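Local atomic coordinates of protein ElaA (Escherichia coli, PDB entry 5Z6N), a protein that probably acts as an N-acetyltransferase of the GNAT superfamily, moving an acetyl group from acetyl coenzyme A to an amine. Residues K67-I77 / C103-L114. Numbering follows the deposited sequence.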
loop_
_atom_site.group_PDB
_atom_site.type_symbol
_atom_site.label_atom_id
_atom_site.label_comp_id
_atom_site.label_asym_id
_atom_site.label_seq_id
_atom_site.Cartn_x
_atom_site.Cartn_y
_atom_site.Cartn_z
ATOM N N LYS B 67 2.405 -10.666 -16.562
ATOM C CA LYS B 67 2.174 -11.488 -17.747
ATOM C C LYS B 67 0.811 -11.062 -18.286
ATOM O O LYS B 67 -0.229 -11.580 -17.871
ATOM C CB LYS B 67 2.234 -12.981 -17.428
ATOM C CG LYS B 67 1.876 -13.865 -18.608
ATOM C CD LYS B 67 2.836 -13.635 -19.770
ATOM C CE LYS B 67 2.236 -14.117 -21.081
ATOM N NZ LYS B 67 1.762 -12.986 -21.932
ATOM N N SER B 68 0.827 -10.161 -19.221
ATOM C CA SER B 68 -0.388 -9.590 -19.703
ATOM C C SER B 68 -0.236 -8.948 -21.071
ATOM O O SER B 68 0.791 -9.023 -21.665
ATOM C CB SER B 68 -0.914 -8.555 -18.707
ATOM O OG SER B 68 -0.026 -7.458 -18.595
ATOM N N ASP B 69 -1.258 -8.278 -21.562
ATOM C CA ASP B 69 -2.581 -8.295 -20.981
ATOM C C ASP B 69 -3.049 -9.560 -21.577
ATOM O O ASP B 69 -3.766 -9.541 -22.534
ATOM C CB ASP B 69 -3.423 -7.093 -21.457
ATOM C CG ASP B 69 -2.963 -5.739 -20.870
ATOM O OD1 ASP B 69 -2.195 -5.716 -19.894
ATOM O OD2 ASP B 69 -3.398 -4.696 -21.368
ATOM N N ASP B 70 -2.558 -10.674 -21.091
ATOM C CA ASP B 70 -2.934 -11.953 -21.652
ATOM C C ASP B 70 -2.918 -11.852 -23.182
ATOM O O ASP B 70 -3.688 -12.520 -23.826
ATOM C CB ASP B 70 -4.390 -12.277 -21.317
ATOM C CG ASP B 70 -4.570 -12.831 -19.931
ATOM O OD1 ASP B 70 -3.666 -13.511 -19.443
ATOM O OD2 ASP B 70 -5.627 -12.595 -19.333
ATOM N N ASP B 71 -2.024 -11.038 -23.732
ATOM C CA ASP B 71 -1.931 -10.663 -25.151
ATOM C C ASP B 71 -0.474 -11.010 -25.634
ATOM O O ASP B 71 0.325 -11.560 -24.904
ATOM C CB ASP B 71 -1.944 -9.116 -25.288
ATOM C CG ASP B 71 -2.044 -8.620 -26.735
ATOM O OD1 ASP B 71 -1.791 -9.432 -27.648
ATOM O OD2 ASP B 71 -2.347 -7.414 -26.933
ATOM N N LEU B 72 -0.130 -10.627 -26.860
ATOM C CA LEU B 72 1.185 -10.969 -27.426
ATOM C C LEU B 72 2.422 -10.359 -26.732
ATOM O O LEU B 72 3.481 -10.982 -26.678
ATOM C CB LEU B 72 1.217 -10.635 -28.921
ATOM C CG LEU B 72 2.422 -11.156 -29.707
ATOM C CD1 LEU B 72 3.538 -10.122 -29.728
ATOM C CD2 LEU B 72 2.916 -12.473 -29.129
ATOM N N GLU B 73 2.274 -9.142 -26.216
ATOM C CA GLU B 73 3.363 -8.342 -25.668
ATOM C C GLU B 73 4.198 -9.067 -24.613
ATOM O O GLU B 73 3.731 -10.058 -24.033
ATOM C CB GLU B 73 2.781 -7.130 -24.935
ATOM C CG GLU B 73 1.610 -6.471 -25.616
ATOM C CD GLU B 73 0.297 -6.891 -25.002
ATOM O OE1 GLU B 73 0.326 -7.606 -23.979
ATOM O OE2 GLU B 73 -0.759 -6.480 -25.521
ATOM N N PRO B 74 5.447 -8.621 -24.337
ATOM C CA PRO B 74 6.312 -9.400 -23.443
ATOM C C PRO B 74 6.050 -9.486 -21.946
ATOM O O PRO B 74 5.082 -8.937 -21.410
ATOM C CB PRO B 74 7.644 -8.692 -23.706
ATOM C CG PRO B 74 7.249 -7.265 -23.760
ATOM C CD PRO B 74 5.956 -7.264 -24.528
ATOM N N VAL B 75 6.948 -10.205 -21.272
ATOM C CA VAL B 75 6.992 -10.229 -19.818
ATOM C C VAL B 75 7.504 -8.886 -19.315
ATOM O O VAL B 75 8.510 -8.363 -19.812
ATOM C CB VAL B 75 7.892 -11.375 -19.340
ATOM C CG1 VAL B 75 7.687 -11.622 -17.879
ATOM C CG2 VAL B 75 7.634 -12.638 -20.146
ATOM N N VAL B 76 6.820 -8.318 -18.325
ATOM C CA VAL B 76 7.194 -7.030 -17.752
ATOM C C VAL B 76 7.779 -7.263 -16.369
ATOM O O VAL B 76 7.184 -7.976 -15.551
ATOM C CB VAL B 76 5.997 -6.065 -17.683
ATOM C CG1 VAL B 76 6.284 -4.920 -16.706
ATOM C CG2 VAL B 76 5.668 -5.531 -19.074
ATOM N N ILE B 77 8.943 -6.670 -16.113
ATOM C CA ILE B 77 9.538 -6.616 -14.783
ATOM C C ILE B 77 9.405 -5.190 -14.270
ATOM O O ILE B 77 9.597 -4.231 -15.026
ATOM C CB ILE B 77 11.013 -7.062 -14.794
ATOM C CG1 ILE B 77 11.136 -8.523 -15.215
ATOM C CG2 ILE B 77 11.652 -6.860 -13.429
ATOM C CD1 ILE B 77 12.565 -9.014 -15.224
ATOM N N CYS B 103 11.219 -15.469 -15.239
ATOM C CA CYS B 103 10.721 -15.166 -16.579
ATOM C C CYS B 103 11.149 -16.237 -17.572
ATOM O O CYS B 103 10.349 -16.692 -18.397
ATOM C CB CYS B 103 11.220 -13.793 -17.031
ATOM S SG CYS B 103 10.773 -12.416 -15.954
ATOM N N THR B 104 12.419 -16.647 -17.511
ATOM C CA THR B 104 12.918 -17.709 -18.380
ATOM C C THR B 104 12.097 -18.982 -18.215
ATOM O O THR B 104 11.559 -19.523 -19.187
ATOM C CB THR B 104 14.394 -17.983 -18.076
ATOM O OG1 THR B 104 15.198 -16.919 -18.602
ATOM C CG2 THR B 104 14.838 -19.301 -18.686
ATOM N N HIS B 105 11.987 -19.467 -16.977
ATOM C CA HIS B 105 11.291 -20.722 -16.720
ATOM C C HIS B 105 9.837 -20.647 -17.165
ATOM O O HIS B 105 9.396 -21.419 -18.025
ATOM C CB HIS B 105 11.384 -21.074 -15.233
ATOM C CG HIS B 105 10.928 -22.463 -14.908
ATOM N ND1 HIS B 105 11.114 -23.035 -13.668
ATOM C CD2 HIS B 105 10.295 -23.395 -15.659
ATOM C CE1 HIS B 105 10.616 -24.258 -13.668
ATOM N NE2 HIS B 105 10.112 -24.501 -14.864
ATOM N N HIS B 106 9.074 -19.711 -16.595
ATOM C CA HIS B 106 7.630 -19.712 -16.802
ATOM C C HIS B 106 7.269 -19.438 -18.258
ATOM O O HIS B 106 6.450 -20.152 -18.846
ATOM C CB HIS B 106 6.960 -18.700 -15.872
ATOM C CG HIS B 106 6.542 -19.281 -14.557
ATOM N ND1 HIS B 106 7.441 -19.604 -13.563
ATOM C CD2 HIS B 106 5.319 -19.622 -14.085
ATOM C CE1 HIS B 106 6.788 -20.105 -12.529
ATOM N NE2 HIS B 106 5.500 -20.129 -12.822
ATOM N N TRP B 107 7.877 -18.418 -18.863
ATOM C CA TRP B 107 7.578 -18.037 -20.242
ATOM C C TRP B 107 8.858 -17.942 -21.065
ATOM O O TRP B 107 9.305 -16.843 -21.413
ATOM C CB TRP B 107 6.808 -16.721 -20.285
ATOM C CG TRP B 107 5.621 -16.767 -19.410
ATOM C CD1 TRP B 107 4.422 -17.363 -19.678
ATOM C CD2 TRP B 107 5.520 -16.225 -18.095
ATOM N NE1 TRP B 107 3.572 -17.209 -18.605
ATOM C CE2 TRP B 107 4.223 -16.516 -17.624
ATOM C CE3 TRP B 107 6.397 -15.517 -17.274
ATOM C CZ2 TRP B 107 3.787 -16.117 -16.362
ATOM C CZ3 TRP B 107 5.960 -15.124 -16.022
ATOM C CH2 TRP B 107 4.666 -15.423 -15.578
ATOM N N PRO B 108 9.464 -19.081 -21.405
ATOM C CA PRO B 108 10.509 -19.063 -22.431
ATOM C C PRO B 108 9.889 -18.675 -23.762
ATOM O O PRO B 108 8.674 -18.765 -23.955
ATOM C CB PRO B 108 11.023 -20.509 -22.446
ATOM C CG PRO B 108 9.848 -21.315 -22.011
ATOM C CD PRO B 108 9.084 -20.455 -21.030
ATOM N N ASP B 109 10.739 -18.224 -24.686
ATOM C CA ASP B 109 10.290 -17.748 -25.997
ATOM C C ASP B 109 9.366 -16.539 -25.854
ATOM O O ASP B 109 8.385 -16.387 -26.587
ATOM C CB ASP B 109 9.613 -18.865 -26.797
ATOM C CG ASP B 109 10.347 -20.185 -26.678
ATOM O OD1 ASP B 109 11.580 -20.164 -26.469
ATOM O OD2 ASP B 109 9.694 -21.246 -26.786
ATOM N N LYS B 110 9.677 -15.679 -24.881
ATOM C CA LYS B 110 9.044 -14.379 -24.718
ATOM C C LYS B 110 10.124 -13.457 -24.153
ATOM O O LYS B 110 10.797 -13.817 -23.173
ATOM C CB LYS B 110 7.825 -14.393 -23.796
ATOM C CG LYS B 110 6.491 -14.599 -24.500
ATOM C CD LYS B 110 5.333 -14.094 -23.648
ATOM C CE LYS B 110 4.016 -14.088 -24.421
ATOM N NZ LYS B 110 3.637 -15.455 -24.884
ATOM N N PRO B 111 10.310 -12.281 -24.747
ATOM C CA PRO B 111 11.274 -11.320 -24.196
ATOM C C PRO B 111 10.736 -10.668 -22.933
ATOM O O PRO B 111 9.586 -10.854 -22.535
ATOM C CB PRO B 111 11.453 -10.305 -25.336
ATOM C CG PRO B 111 10.523 -10.759 -26.462
ATOM C CD PRO B 111 9.568 -11.735 -25.889
ATOM N N VAL B 112 11.604 -9.906 -22.276
ATOM C CA VAL B 112 11.303 -9.287 -20.992
ATOM C C VAL B 112 11.445 -7.782 -21.140
ATOM O O VAL B 112 12.521 -7.292 -21.498
ATOM C CB VAL B 112 12.223 -9.808 -19.879
ATOM C CG1 VAL B 112 12.277 -8.813 -18.734
ATOM C CG2 VAL B 112 11.743 -11.160 -19.395
ATOM N N TYR B 113 10.389 -7.046 -20.862
ATOM C CA TYR B 113 10.460 -5.612 -20.861
ATOM C C TYR B 113 10.649 -5.105 -19.440
ATOM O O TYR B 113 10.217 -5.737 -18.527
ATOM C CB TYR B 113 9.194 -5.004 -21.461
ATOM C CG TYR B 113 9.215 -3.504 -21.501
ATOM C CD1 TYR B 113 9.807 -2.847 -22.532
ATOM C CD2 TYR B 113 8.685 -2.755 -20.474
ATOM C CE1 TYR B 113 9.863 -1.490 -22.558
ATOM C CE2 TYR B 113 8.751 -1.398 -20.491
ATOM C CZ TYR B 113 9.327 -0.776 -21.541
ATOM O OH TYR B 113 9.401 0.561 -21.589
ATOM N N LEU B 114 11.262 -3.948 -19.283
ATOM C CA LEU B 114 11.441 -3.379 -17.995
ATOM C C LEU B 114 11.543 -1.869 -18.022
ATOM O O LEU B 114 12.312 -1.286 -18.746
ATOM C CB LEU B 114 12.663 -4.007 -17.340
ATOM C CG LEU B 114 13.293 -3.534 -16.035
ATOM C CD1 LEU B 114 14.126 -4.656 -15.481
ATOM C CD2 LEU B 114 14.145 -2.302 -16.242
#
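V75 and I77, on the first strand of a beta-alpha-beta unit (75-82, helix 91-106, parallel strand 112-117) of the GNAT fold, point their side chains to the face that carries the helix. Their branches form the bumps, and C103, on the helix's last turn, fits between them: its SG lies 3.7 Å from V75 CG1 and 3.9 Å from I77 CD1, and a small, polarisable thiol suits a site touched by both aliphatic branches. I77, its CG1 anti to the carbonyl carbon (chi1 -63°), sends CD1 across to V112 CG1. Beta-branched residues suit these extended backbones. W107 extends the apolar surface beyond the helix end, CE3 4.1 Å from V75 CG1. The aliphatic part of K67 lies across one ring face, CD 3.8 Å from the centroid of the five-membered ring, while CB of H106 backs the opposite face. With an alanine here instead of W107, the K67 methylenes would probably lose their flat support and a gap would open beside V75 CG1. P74, just before the strand, lies alongside Y113, its CG 3.8 Å from Y113 CB. Backbone bonds fix the strand pairing: V75 N donates to P111 O, Y113 N to V75 O, and I77 N to Y113 O at 2.9 Å.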